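Local coordinates for cellulosome anchoring protein cohesin region (Clostridium thermocellum, PDB 4DH2) that forms a type I cohesin module of a cellulosome anchoring protein, which binds a dockerin module in cellulosome assembly, at residues A[13-27]-A[147-161]. Residues are numbered along the deposited sequence; the frame is centred on the assembly and turned at random.
Sequences ADYILDVLVEGVKAK and KPILAVLKEGKVEIE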
ATOM      1  N   ALA A  13      19.296   3.204  -2.087  1.00 17.36           N
ATOM      2  CA  ALA A  13      19.271   1.988  -1.263  1.00 19.50           C
ATOM      3  C   ALA A  13      20.041   0.866  -1.927  1.00 18.78           C
ATOM      4  O   ALA A  13      20.613   1.064  -3.009  1.00 19.10           O
ATOM      5  CB  ALA A  13      17.826   1.565  -1.030  1.00 18.60           C
ATOM      6  N   ASP A  14      20.064  -0.321  -1.301  1.00 14.27           N
ATOM      7  CA  ASP A  14      20.857  -1.400  -1.835  1.00 12.78           C
ATOM      8  C   ASP A  14      20.084  -2.316  -2.752  1.00 16.44           C
ATOM      9  O   ASP A  14      20.666  -3.160  -3.421  1.00 20.70           O
ATOM     10  CB  ASP A  14      21.423  -2.241  -0.686  1.00 14.46           C
ATOM     11  CG  ASP A  14      22.407  -1.485   0.149  1.00 21.96           C
ATOM     12  OD1 ASP A  14      22.859  -0.410  -0.282  1.00 20.63           O
ATOM     13  OD2 ASP A  14      22.750  -1.944   1.256  1.00 19.71           O
ATOM     14  N   TYR A  15      18.759  -2.182  -2.731  1.00 15.69           N
ATOM     15  CA  TYR A  15      17.880  -3.088  -3.471  1.00 13.92           C
ATOM     16  C   TYR A  15      16.805  -2.299  -4.204  1.00 13.45           C
ATOM     17  O   TYR A  15      16.426  -1.191  -3.809  1.00 15.64           O
ATOM     18  CB  TYR A  15      17.164  -4.066  -2.536  1.00 14.60           C
ATOM     19  CG  TYR A  15      18.126  -4.722  -1.572  1.00 18.02           C
ATOM     20  CD1 TYR A  15      19.074  -5.620  -2.017  1.00 23.28           C
ATOM     21  CD2 TYR A  15      18.101  -4.398  -0.243  1.00 18.14           C
ATOM     22  CE1 TYR A  15      19.990  -6.192  -1.109  1.00 24.10           C
ATOM     23  CE2 TYR A  15      18.979  -4.964   0.654  1.00 20.09           C
ATOM     24  CZ  TYR A  15      19.913  -5.845   0.225  1.00 24.69           C
ATOM     25  OH  TYR A  15      20.764  -6.389   1.178  1.00 29.78           O
ATOM     26  N   ILE A  16      16.280  -2.914  -5.244  1.00 16.25           N
ATOM     27  CA  ILE A  16      15.308  -2.259  -6.073  1.00 16.62           C
ATOM     28  C   ILE A  16      14.354  -3.271  -6.726  1.00 16.17           C
ATOM     29  O   ILE A  16      14.692  -4.445  -6.910  1.00 19.91           O
ATOM     30  CB  ILE A  16      16.081  -1.427  -7.155  1.00 22.92           C
ATOM     31  CG1 ILE A  16      15.171  -0.465  -7.886  1.00 25.89           C
ATOM     32  CG2 ILE A  16      16.791  -2.370  -8.132  1.00 29.33           C
ATOM     33  CD1 ILE A  16      15.899   0.856  -8.271  1.00 28.46           C
ATOM     34  N   LEU A  17      13.139  -2.809  -7.026  1.00 19.73           N
ATOM     35  CA  LEU A  17      12.199  -3.531  -7.884  1.00 19.44           C
ATOM     36  C   LEU A  17      11.426  -2.523  -8.721  1.00 18.59           C
ATOM     37  O   LEU A  17      11.567  -1.296  -8.574  1.00 19.76           O
ATOM     38  CB  LEU A  17      11.236  -4.413  -7.079  1.00 18.98           C
ATOM     39  CG  LEU A  17      10.418  -3.675  -6.013  1.00 23.06           C
ATOM     40  CD1 LEU A  17       9.222  -3.034  -6.582  1.00 31.27           C
ATOM     41  CD2 LEU A  17      10.037  -4.671  -4.910  1.00 30.58           C
ATOM     42  N   ASP A  18      10.620  -3.061  -9.623  1.00 18.10           N
ATOM     43  CA  ASP A  18       9.775  -2.252 -10.475  1.00 15.74           C
ATOM     44  C   ASP A  18       8.317  -2.557 -10.153  1.00 17.03           C
ATOM     45  O   ASP A  18       7.962  -3.725  -9.953  1.00 18.77           O
ATOM     46  CB  ASP A  18      10.020  -2.582 -11.949  1.00 24.45           C
ATOM     47  CG  ASP A  18      11.401  -2.158 -12.410  1.00 23.98           C
ATOM     48  OD1 ASP A  18      11.564  -1.003 -12.785  1.00 27.13           O
ATOM     49  OD2 ASP A  18      12.300  -2.987 -12.391  1.00 29.21           O
ATOM     50  N   VAL A  19       7.507  -1.502 -10.115  1.00 17.89           N
ATOM     51  CA  VAL A  19       6.077  -1.628  -9.903  1.00 18.93           C
ATOM     52  C   VAL A  19       5.378  -1.091 -11.160  1.00 19.83           C
ATOM     53  O   VAL A  19       5.618   0.053 -11.551  1.00 23.69           O
ATOM     54  CB  VAL A  19       5.630  -0.825  -8.677  1.00 17.49           C
ATOM     55  CG1 VAL A  19       4.161  -0.969  -8.454  1.00 22.07           C
ATOM     56  CG2 VAL A  19       6.403  -1.269  -7.450  1.00 19.74           C
ATOM     57  N   LEU A  20       4.510  -1.908 -11.768  1.00 19.98           N
ATOM     58  CA  LEU A  20       3.854  -1.538 -13.033  1.00 20.86           C
ATOM     59  C   LEU A  20       2.345  -1.637 -12.955  1.00 24.07           C
ATOM     60  O   LEU A  20       1.812  -2.569 -12.358  1.00 24.39           O
ATOM     61  CB  LEU A  20       4.329  -2.472 -14.143  1.00 26.25           C
ATOM     62  CG  LEU A  20       5.834  -2.617 -14.369  1.00 34.12           C
ATOM     63  CD1 LEU A  20       6.396  -3.736 -13.529  1.00 28.09           C
ATOM     64  CD2 LEU A  20       6.130  -2.875 -15.837  1.00 44.77           C
ATOM     65  N   VAL A  21       1.663  -0.652 -13.528  1.00 25.36           N
ATOM     66  CA  VAL A  21       0.235  -0.789 -13.771  1.00 27.79           C
ATOM     67  C   VAL A  21       0.111  -1.360 -15.176  1.00 29.63           C
ATOM     68  O   VAL A  21       0.575  -0.747 -16.129  1.00 29.34           O
ATOM     69  CB  VAL A  21      -0.470   0.556 -13.698  1.00 35.88           C
ATOM     70  CG1 VAL A  21      -1.966   0.391 -14.052  1.00 37.68           C
ATOM     71  CG2 VAL A  21      -0.311   1.171 -12.330  1.00 30.40           C
ATOM     72  N   GLU A  22      -0.484  -2.538 -15.310  1.00 26.00           N
ATOM     73  CA  GLU A  22      -0.602  -3.166 -16.614  1.00 28.13           C
ATOM     74  C   GLU A  22      -1.802  -2.587 -17.377  1.00 31.24           C
ATOM     75  O   GLU A  22      -2.936  -2.731 -16.958  1.00 31.30           O
ATOM     76  CB  GLU A  22      -0.733  -4.671 -16.474  1.00 33.93           C
ATOM     77  CG  GLU A  22       0.498  -5.327 -15.833  1.00 49.11           C
ATOM     78  CD  GLU A  22       1.798  -5.043 -16.593  1.00 55.34           C
ATOM     79  OE1 GLU A  22       1.754  -4.823 -17.828  1.00 51.61           O
ATOM     80  OE2 GLU A  22       2.870  -5.032 -15.950  1.00 54.78           O
ATOM     81  N   GLY A  23      -1.530  -1.976 -18.520  1.00 37.27           N
ATOM     82  CA  GLY A  23      -2.557  -1.295 -19.286  1.00 44.41           C
ATOM     83  C   GLY A  23      -3.702  -2.184 -19.735  1.00 24.56           C
ATOM     84  O   GLY A  23      -3.526  -3.372 -19.983  1.00 34.25           O
ATOM     85  N   VAL A  24      -4.893  -1.594 -19.851  1.00 28.85           N
ATOM     86  CA  VAL A  24      -6.048  -2.313 -20.352  1.00 29.73           C
ATOM     87  C   VAL A  24      -6.731  -1.452 -21.405  1.00 25.58           C
ATOM     88  O   VAL A  24      -6.683  -0.235 -21.338  1.00 23.37           O
ATOM     89  CB  VAL A  24      -7.032  -2.666 -19.216  1.00 46.46           C
ATOM     90  CG1 VAL A  24      -7.450  -1.436 -18.480  1.00 51.18           C
ATOM     91  CG2 VAL A  24      -8.245  -3.377 -19.765  1.00 55.61           C
ATOM     92  N   LYS A  25      -7.315  -2.099 -22.404  1.00 22.87           N
ATOM     93  CA  LYS A  25      -8.139  -1.433 -23.405  1.00 26.88           C
ATOM     94  C   LYS A  25      -9.551  -1.943 -23.197  1.00 32.34           C
ATOM     95  O   LYS A  25      -9.781  -3.161 -23.156  1.00 32.86           O
ATOM     96  CB  LYS A  25      -7.681  -1.766 -24.832  1.00 32.57           C
ATOM     97  CG  LYS A  25      -6.203  -1.509 -25.128  1.00 53.10           C
ATOM     98  CD  LYS A  25      -5.878  -1.740 -26.612  1.00 64.41           C
ATOM     99  CE  LYS A  25      -4.371  -1.779 -26.877  1.00 75.45           C
ATOM    100  NZ  LYS A  25      -3.860  -3.174 -27.069  1.00 84.54           N
ATOM    101  N   ALA A  26     -10.487  -1.023 -23.024  1.00 26.12           N
ATOM    102  CA  ALA A  26     -11.867  -1.394 -22.726  1.00 30.81           C
ATOM    103  C   ALA A  26     -12.818  -0.408 -23.361  1.00 29.65           C
ATOM    104  O   ALA A  26     -12.406   0.570 -23.997  1.00 28.24           O
ATOM    105  CB  ALA A  26     -12.096  -1.430 -21.225  1.00 28.32           C
ATOM    106  N   LYS A  27     -14.107  -0.667 -23.181  1.00 28.65           N
ATOM    107  CA  LYS A  27     -15.126   0.194 -23.729  1.00 32.80           C
ATOM    108  C   LYS A  27     -15.832   0.864 -22.580  1.00 26.28           C
ATOM    109  O   LYS A  27     -15.918   0.307 -21.487  1.00 23.26           O
ATOM    110  CB  LYS A  27     -16.113  -0.629 -24.565  1.00 34.71           C
ATOM    111  CG  LYS A  27     -15.458  -1.356 -25.727  1.00 60.65           C
ATOM    112  CD  LYS A  27     -16.446  -2.269 -26.444  1.00 84.74           C
ATOM    113  CE  LYS A  27     -15.786  -3.026 -27.594  1.00101.42           C
ATOM    114  NZ  LYS A  27     -16.640  -4.130 -28.124  1.00108.92           N
ATOM    115  N   LYS A 147      15.691  -2.975   5.829  1.00 16.12           N
ATOM    116  CA  LYS A 147      16.453  -2.203   4.846  1.00 17.47           C
ATOM    117  C   LYS A 147      15.509  -1.819   3.717  1.00 17.60           C
ATOM    118  O   LYS A 147      14.663  -2.613   3.296  1.00 17.73           O
ATOM    119  CB  LYS A 147      17.610  -3.013   4.279  1.00 20.85           C
ATOM    120  CG  LYS A 147      18.710  -3.321   5.291  1.00 24.10           C
ATOM    121  CD  LYS A 147      19.799  -4.180   4.644  1.00 30.29           C
ATOM    122  CE  LYS A 147      20.680  -3.379   3.674  1.00 47.36           C
ATOM    123  NZ  LYS A 147      21.793  -4.218   3.132  1.00 45.20           N
ATOM    124  N   PRO A 148      15.666  -0.597   3.207  1.00 15.29           N
ATOM    125  CA  PRO A 148      14.747  -0.172   2.155  1.00 15.42           C
ATOM    126  C   PRO A 148      14.998  -0.912   0.862  1.00 15.56           C
ATOM    127  O   PRO A 148      16.132  -1.285   0.535  1.00 18.09           O
ATOM    128  CB  PRO A 148      15.049   1.336   1.996  1.00 19.84           C
ATOM    129  CG  PRO A 148      16.371   1.545   2.614  1.00 29.00           C
ATOM    130  CD  PRO A 148      16.513   0.502   3.696  1.00 21.94           C
ATOM    131  N   ILE A 149      13.914  -1.109   0.121  1.00 16.39           N
ATOM    132  CA  ILE A 149      13.969  -1.601  -1.237  1.00 15.18           C
ATOM    133  C   ILE A 149      13.306  -0.500  -2.071  1.00 17.90           C
ATOM    134  O   ILE A 149      12.176  -0.127  -1.795  1.00 17.54           O
ATOM    135  CB  ILE A 149      13.143  -2.899  -1.385  1.00 15.72           C
ATOM    136  CG1 ILE A 149      13.723  -4.046  -0.495  1.00 17.46           C
ATOM    137  CG2 ILE A 149      13.103  -3.307  -2.823  1.00 13.97           C
ATOM    138  CD1 ILE A 149      12.812  -5.276  -0.440  1.00 18.71           C
ATOM    139  N   LEU A 150      14.020   0.088  -3.022  1.00 15.95           N
ATOM    140  CA  LEU A 150      13.403   1.109  -3.853  1.00 15.71           C
ATOM    141  C   LEU A 150      12.418   0.515  -4.846  1.00 14.99           C
ATOM    142  O   LEU A 150      12.631  -0.563  -5.376  1.00 19.44           O
ATOM    143  CB  LEU A 150      14.477   1.853  -4.643  1.00 17.29           C
ATOM    144  CG  LEU A 150      15.568   2.440  -3.774  1.00 19.88           C
ATOM    145  CD1 LEU A 150      16.631   3.089  -4.662  1.00 22.74           C
ATOM    146  CD2 LEU A 150      14.993   3.440  -2.824  1.00 23.87           C
ATOM    147  N   ALA A 151      11.382   1.287  -5.159  1.00 17.62           N
ATOM    148  CA  ALA A 151      10.382   0.837  -6.102  1.00 16.45           C
ATOM    149  C   ALA A 151      10.372   1.811  -7.278  1.00 16.82           C
ATOM    150  O   ALA A 151      10.082   2.984  -7.101  1.00 20.06           O
ATOM    151  CB  ALA A 151       9.012   0.822  -5.448  1.00 23.14           C
ATOM    152  N   VAL A 152      10.727   1.329  -8.455  1.00 19.21           N
ATOM    153  CA  VAL A 152      10.634   2.165  -9.632  1.00 17.92           C
ATOM    154  C   VAL A 152       9.198   2.075 -10.146  1.00 17.22           C
ATOM    155  O   VAL A 152       8.790   1.045 -10.676  1.00 16.56           O
ATOM    156  CB  VAL A 152      11.574   1.676 -10.733  1.00 19.82           C
ATOM    157  CG1 VAL A 152      11.464   2.627 -11.963  1.00 20.81           C
ATOM    158  CG2 VAL A 152      13.013   1.534 -10.218  1.00 21.41           C
ATOM    159  N   LEU A 153       8.456   3.146  -9.989  1.00 18.33           N
ATOM    160  CA  LEU A 153       7.040   3.140 -10.329  1.00 22.51           C
ATOM    161  C   LEU A 153       6.782   3.537 -11.788  1.00 20.17           C
ATOM    162  O   LEU A 153       7.308   4.525 -12.310  1.00 21.37           O
ATOM    163  CB  LEU A 153       6.332   4.120  -9.435  1.00 18.09           C
ATOM    164  CG  LEU A 153       6.533   3.912  -7.926  1.00 21.61           C
ATOM    165  CD1 LEU A 153       5.832   4.977  -7.146  1.00 23.46           C
ATOM    166  CD2 LEU A 153       6.046   2.534  -7.492  1.00 24.40           C
ATOM    167  N   LYS A 154       5.967   2.748 -12.447  1.00 18.40           N
ATOM    168  CA  LYS A 154       5.565   3.040 -13.796  0.53 19.44           C
ATOM    169  C   LYS A 154       4.048   3.146 -13.839  1.00 20.75           C
ATOM    170  O   LYS A 154       3.362   2.197 -13.526  1.00 21.36           O
ATOM    171  CB  LYS A 154       6.094   1.940 -14.702  0.53 21.97           C
ATOM    172  CG  LYS A 154       7.616   1.800 -14.661  0.53 23.79           C
ATOM    173  CD  LYS A 154       8.057   0.428 -15.162  0.53 34.54           C
ATOM    174  CE  LYS A 154       9.521   0.404 -15.591  0.53 36.80           C
ATOM    175  NZ  LYS A 154       9.881  -0.960 -16.086  0.53 40.39           N
ATOM    176  N   GLU A 155       3.557   4.329 -14.198  1.00 20.97           N
ATOM    177  CA  GLU A 155       2.130   4.594 -14.231  1.00 21.34           C
ATOM    178  C   GLU A 155       1.520   3.802 -15.366  1.00 22.71           C
ATOM    179  O   GLU A 155       2.240   3.244 -16.196  1.00 23.27           O
ATOM    180  CB  GLU A 155       1.875   6.072 -14.441  1.00 22.19           C
ATOM    181  CG  GLU A 155       2.252   6.894 -13.226  1.00 23.08           C
ATOM    182  CD  GLU A 155       2.025   8.398 -13.378  1.00 24.82           C
ATOM    183  OE1 GLU A 155       1.898   8.905 -14.512  1.00 27.82           O
ATOM    184  OE2 GLU A 155       2.008   9.089 -12.332  1.00 32.75           O
ATOM    185  N   GLY A 156       0.203   3.762 -15.402  1.00 28.34           N
ATOM    186  CA  GLY A 156      -0.491   2.989 -16.416  1.00 38.83           C
ATOM    187  C   GLY A 156      -1.691   3.750 -16.919  1.00 25.99           C
ATOM    188  O   GLY A 156      -2.050   4.794 -16.373  1.00 19.46           O
ATOM    189  N   LYS A 157      -2.326   3.236 -17.967  1.00 25.92           N
ATOM    190  CA  LYS A 157      -3.470   3.922 -18.548  1.00 27.64           C
ATOM    191  C   LYS A 157      -4.515   2.895 -18.904  1.00 19.71           C
ATOM    192  O   LYS A 157      -4.179   1.744 -19.213  1.00 25.34           O
ATOM    193  CB  LYS A 157      -3.090   4.659 -19.840  1.00 38.39           C
ATOM    194  CG  LYS A 157      -2.172   3.807 -20.721  1.00 37.09           C
ATOM    195  CD  LYS A 157      -2.183   4.199 -22.178  1.00 39.58           C
ATOM    196  CE  LYS A 157      -1.207   3.314 -22.954  1.00 34.42           C
ATOM    197  NZ  LYS A 157      -0.973   3.794 -24.329  1.00 59.31           N
ATOM    198  N   VAL A 158      -5.762   3.326 -18.831  1.00 23.96           N
ATOM    199  CA  VAL A 158      -6.875   2.588 -19.374  1.00 20.74           C
ATOM    200  C   VAL A 158      -7.266   3.329 -20.641  1.00 27.91           C
ATOM    201  O   VAL A 158      -7.564   4.526 -20.603  1.00 28.60           O
ATOM    202  CB  VAL A 158      -8.083   2.568 -18.435  1.00 29.44           C
ATOM    203  CG1 VAL A 158      -9.229   1.754 -19.068  1.00 29.07           C
ATOM    204  CG2 VAL A 158      -7.687   1.995 -17.069  1.00 35.84           C
ATOM    205  N   GLU A 159      -7.226   2.611 -21.753  1.00 22.53           N
ATOM    206  CA  GLU A 159      -7.678   3.142 -23.022  1.00 19.99           C
ATOM    207  C   GLU A 159      -9.142   2.797 -23.133  1.00 26.45           C
ATOM    208  O   GLU A 159      -9.519   1.644 -22.936  1.00 26.22           O
ATOM    209  CB  GLU A 159      -6.911   2.498 -24.173  1.00 27.07           C
ATOM    210  CG  GLU A 159      -7.480   2.897 -25.538  1.00 38.52           C
ATOM    211  CD  GLU A 159      -6.601   2.481 -26.692  1.00 51.81           C
ATOM    212  OE1 GLU A 159      -5.391   2.271 -26.466  1.00 50.08           O
ATOM    213  OE2 GLU A 159      -7.123   2.370 -27.824  1.00 57.27           O
ATOM    214  N   ILE A 160      -9.966   3.796 -23.399  1.00 22.59           N
ATOM    215  CA  ILE A 160     -11.403   3.635 -23.365  1.00 22.27           C
ATOM    216  C   ILE A 160     -12.027   4.005 -24.705  1.00 26.61           C
ATOM    217  O   ILE A 160     -11.856   5.128 -25.199  1.00 25.74           O
ATOM    218  CB  ILE A 160     -12.005   4.545 -22.315  1.00 24.40           C
ATOM    219  CG1 ILE A 160     -11.319   4.342 -20.970  1.00 25.28           C
ATOM    220  CG2 ILE A 160     -13.493   4.292 -22.172  1.00 25.66           C
ATOM    221  CD1 ILE A 160     -11.659   5.459 -19.978  1.00 30.87           C
ATOM    222  N   GLU A 161     -12.737   3.058 -25.302  1.00 26.71           N
ATOM    223  CA  GLU A 161     -13.431   3.323 -26.585  1.00 25.23           C
ATOM    224  C   GLU A 161     -14.899   3.621 -26.345  1.00 31.14           C
ATOM    225  O   GLU A 161     -15.538   3.013 -25.495  1.00 29.33           O
ATOM    226  CB  GLU A 161     -13.286   2.138 -27.548  1.00 43.66           C
ATOM    227  CG  GLU A 161     -11.993   2.123 -28.348  1.00 70.64           C
ATOM    228  CD  GLU A 161     -10.781   1.709 -27.525  1.00 87.31           C
ATOM    229  OE1 GLU A 161     -10.956   1.057 -26.470  0.61 92.95           O
ATOM    230  OE2 GLU A 161      -9.648   2.031 -27.940  1.00 85.93           O
TER
HETATM  231  O   HOH W   1      18.796  -1.005   1.200  1.00 16.65           O
HETATM  232  O   HOH W   2       3.058   0.440 -15.998  1.00 35.28           O
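Lys147 bends at its third torsion (chi3 74°) and carries NZ to two side-chain oxygens at the start of 13-27: NZ donates to Asp14 OD2 at 3.1 Å, as part of a salt bridge, on the lone pair turned away from the other carboxylate oxygen, and to Tyr15 OH. Asp14 CB lies over the centre of the tyrosine ring, while Pro148 O approaches the ring edge near its plane. Beyond this end, 15-21 and 149-154 run parallel at 27°, and their backbone bonds include Val152 N to Leu17 O, nearly straight at 176°.

On the face carrying Leu17, Val19, Ala151 and Leu153 the apolar side chains meet through their methyl groups and CB atoms. Leu17 CD2 comes to Ile149 CG2 at 4.0 Å, the two side chains roughly perpendicular, and CD1 reaches Ala151 CB. Val19 and Leu153 instead lie side by side, with Val19 CB 3.6 Å from Leu153 CD2; Phe110 of strand 108-117 also packs on Val19. On the other face, Ile16 CD1 meets Val152 CG2 at 3.5 Å, and Asp18 OD1 makes, in one of two Lys154 conformers, a long and therefore doubtful salt bridge of 3.7 Å to Lys154 NZ, whereas Asp18 OD2 is bonded to Asn40.

Val21 CB sits 3.6 Å from Gly156 CA where the pairing is interrupted. It resumes through a weak bond from Val24 N to Lys157 O, then firmly with Ala26 N to Glu159 O at 2.8 Å.

This parallel pair joins the first and last strands of the cohesin domain's jelly-roll beta-sandwich. Backbone bonds and apolar packing toward Phe110 and Ile117 probably carry most of it; the doubtful ion pair probably adds little.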